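Local coordinates for elongation factor 1-beta (Pyrococcus horikoshii OT-3, PDB 7CSL), which probably promotes the exchange of GDP for GTP on elongation factor 1-alpha, regenerating the form that carries aminoacyl-tRNA in translation, at residues E23-E26 against K27-V31. Residues are numbered along the deposited sequence; the frame is centred on the assembly and turned at random.
Sequences ELEE and KLKKV
Lys27, Leu28 and Lys29 donate their backbone N-H groups to the carbonyls of Glu23, Leu24 and Glu25, successive i to i+4 bonds of helix 21-29, of which Leu28 N to Leu24 O is nearly straight (2.9 Å, N-H...O 170°). The same spacing pairs the side chains in three different ways. On the flank facing strand 37-47, Glu25 and Lys29 run side by side and close a salt bridge, Lys29 NZ lying 2.6 Å from Glu25 OE2 and meeting its anti lone pair. Glu25 reaches it with CG anti to the backbone N (chi1 -174°), whereas Lys29 starts with CG beside its own N and then extends, its methylenes passing over Glu25 O. The other carboxylate oxygen, OE1, is bridged to Arg43 of strand 37-47. With an alanine at Glu25, Lys29 would probably lose its carboxylate mate and be freer to swing, and Arg43 would lose a partner as well. Glu23 and Lys27 stay further apart, a water linking them by donating to Glu23 OE1 (3.0 Å) and accepting from Lys27 NZ (2.7 Å). On the buried side, Leu24 CG packs against Leu28 CD1 at 3.7 Å, and both leucines rest on Leu53 of strand 50-59. The helix is thus amphipathic: its leucines seat it on the antiparallel sheet, while a glutamate shared by lysine and arginine probably adds an electrostatic tie to strand 37-47.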
ATOM      1  N   GLU C  23       1.608  26.604  14.527  1.00 45.48           N
ATOM      2  CA  GLU C  23       2.840  27.192  14.040  1.00 45.62           C
ATOM      3  C   GLU C  23       3.532  26.251  13.068  1.00 43.16           C
ATOM      4  O   GLU C  23       4.041  26.692  12.035  1.00 42.55           O
ATOM      5  CB  GLU C  23       3.746  27.481  15.231  1.00 48.16           C
ATOM      6  CG  GLU C  23       5.069  28.151  14.922  1.00 59.51           C
ATOM      7  CD  GLU C  23       5.881  28.390  16.192  1.00 64.17           C
ATOM      8  OE1 GLU C  23       7.087  28.069  16.180  1.00 71.51           O
ATOM      9  OE2 GLU C  23       5.306  28.867  17.204  1.00 60.38           O
ATOM     10  N   LEU C  24       3.542  24.962  13.428  1.00 45.69           N
ATOM     11  CA  LEU C  24       4.174  23.911  12.644  1.00 43.81           C
ATOM     12  C   LEU C  24       3.420  23.693  11.319  1.00 44.04           C
ATOM     13  O   LEU C  24       4.028  23.660  10.230  1.00 38.74           O
ATOM     14  CB  LEU C  24       4.278  22.597  13.465  1.00 41.44           C
ATOM     15  CG  LEU C  24       4.787  21.394  12.681  1.00 39.14           C
ATOM     16  CD1 LEU C  24       6.236  21.639  12.263  1.00 41.14           C
ATOM     17  CD2 LEU C  24       4.696  20.109  13.474  1.00 43.85           C
ATOM     18  N   GLU C  25       2.102  23.613  11.389  1.00 46.02           N
ATOM     19  CA  GLU C  25       1.293  23.518  10.165  1.00 50.88           C
ATOM     20  C   GLU C  25       1.628  24.620   9.182  1.00 49.69           C
ATOM     21  O   GLU C  25       1.873  24.353   8.011  1.00 48.37           O
ATOM     22  CB  GLU C  25      -0.182  23.583  10.502  1.00 52.43           C
ATOM     23  CG  GLU C  25      -1.125  23.347   9.325  1.00 52.67           C
ATOM     24  CD  GLU C  25      -2.566  23.359   9.766  1.00 57.32           C
ATOM     25  OE1 GLU C  25      -2.808  22.923  10.912  1.00 54.93           O
ATOM     26  OE2 GLU C  25      -3.443  23.797   8.979  1.00 59.46           O
ATOM     27  N   GLU C  26       1.642  25.855   9.680  1.00 50.05           N
ATOM     28  CA  GLU C  26       1.908  27.028   8.854  1.00 50.74           C
ATOM     29  C   GLU C  26       3.269  26.936   8.160  1.00 47.40           C
ATOM     30  O   GLU C  26       3.401  27.390   7.024  1.00 49.82           O
ATOM     31  CB  GLU C  26       1.816  28.328   9.690  1.00 57.08           C
ATOM     32  CG  GLU C  26       1.639  29.596   8.856  1.00 64.68           C
ATOM     33  CD  GLU C  26       2.127  30.875   9.546  1.00 73.32           C
ATOM     34  OE1 GLU C  26       1.571  31.241  10.611  1.00 66.15           O
ATOM     35  OE2 GLU C  26       3.059  31.526   9.007  1.00 72.12           O
ATOM     36  N   LYS C  27       4.274  26.402   8.865  1.00 47.78           N
ATOM     37  CA  LYS C  27       5.644  26.290   8.345  1.00 49.45           C
ATOM     38  C   LYS C  27       5.759  25.209   7.296  1.00 48.32           C
ATOM     39  O   LYS C  27       6.462  25.355   6.271  1.00 43.42           O
ATOM     40  CB  LYS C  27       6.661  25.987   9.468  1.00 53.93           C
ATOM     41  CG  LYS C  27       7.303  27.232  10.086  1.00 61.58           C
ATOM     42  CD  LYS C  27       7.636  27.059  11.563  1.00 68.69           C
ATOM     43  CE  LYS C  27       8.590  28.137  12.087  1.00 74.36           C
ATOM     44  NZ  LYS C  27       9.996  27.639  12.229  1.00 78.70           N
ATOM     45  N   LEU C  28       5.120  24.085   7.584  1.00 42.70           N
ATOM     46  CA  LEU C  28       5.083  22.968   6.650  1.00 43.84           C
ATOM     47  C   LEU C  28       4.373  23.355   5.361  1.00 40.36           C
ATOM     48  O   LEU C  28       4.796  22.971   4.282  1.00 41.36           O
ATOM     49  CB  LEU C  28       4.338  21.806   7.290  1.00 39.56           C
ATOM     50  CG  LEU C  28       5.091  21.176   8.437  1.00 39.44           C
ATOM     51  CD1 LEU C  28       4.133  20.262   9.225  1.00 37.84           C
ATOM     52  CD2 LEU C  28       6.304  20.430   7.912  1.00 40.54           C
ATOM     53  N   LYS C  29       3.292  24.114   5.477  1.00 42.43           N
ATOM     54  CA  LYS C  29       2.568  24.537   4.280  1.00 42.38           C
ATOM     55  C   LYS C  29       3.481  25.321   3.328  1.00 45.70           C
ATOM     56  O   LYS C  29       3.438  25.088   2.132  1.00 38.00           O
ATOM     57  CB  LYS C  29       1.320  25.321   4.640  1.00 45.23           C
ATOM     58  CG  LYS C  29       0.169  24.453   5.124  1.00 44.68           C
ATOM     59  CD  LYS C  29      -0.909  25.287   5.806  1.00 47.65           C
ATOM     60  CE  LYS C  29      -2.200  24.507   5.929  1.00 49.00           C
ATOM     61  NZ  LYS C  29      -3.194  25.178   6.811  1.00 55.06           N
ATOM     62  N   LYS C  30       4.359  26.169   3.868  1.00 45.77           N
ATOM     63  CA  LYS C  30       5.235  27.020   3.049  1.00 45.36           C
ATOM     64  C   LYS C  30       6.343  26.263   2.290  1.00 44.23           C
ATOM     65  O   LYS C  30       6.945  26.844   1.408  1.00 44.83           O
ATOM     66  CB  LYS C  30       5.876  28.135   3.917  1.00 49.72           C
ATOM     67  CG  LYS C  30       4.857  29.128   4.489  1.00 53.86           C
ATOM     68  CD  LYS C  30       5.471  30.046   5.564  1.00 57.99           C
ATOM     69  CE  LYS C  30       6.492  31.001   4.961  1.00 64.66           C
ATOM     70  NZ  LYS C  30       6.672  32.279   5.726  1.00 73.97           N
ATOM     71  N   VAL C  31       6.650  25.015   2.666  1.00 44.47           N
ATOM     72  CA  VAL C  31       7.716  24.237   2.001  1.00 40.88           C
ATOM     73  C   VAL C  31       7.201  23.169   1.027  1.00 44.94           C
ATOM     74  O   VAL C  31       8.004  22.522   0.418  1.00 42.65           O
ATOM     75  CB  VAL C  31       8.710  23.560   2.991  1.00 45.46           C
ATOM     76  CG1 VAL C  31       9.337  24.594   3.906  1.00 45.12           C
ATOM     77  CG2 VAL C  31       8.061  22.410   3.811  1.00 43.57           C
TER
HETATM   78  O   HOH W   1       9.348  26.834  14.706  1.00 55.72           O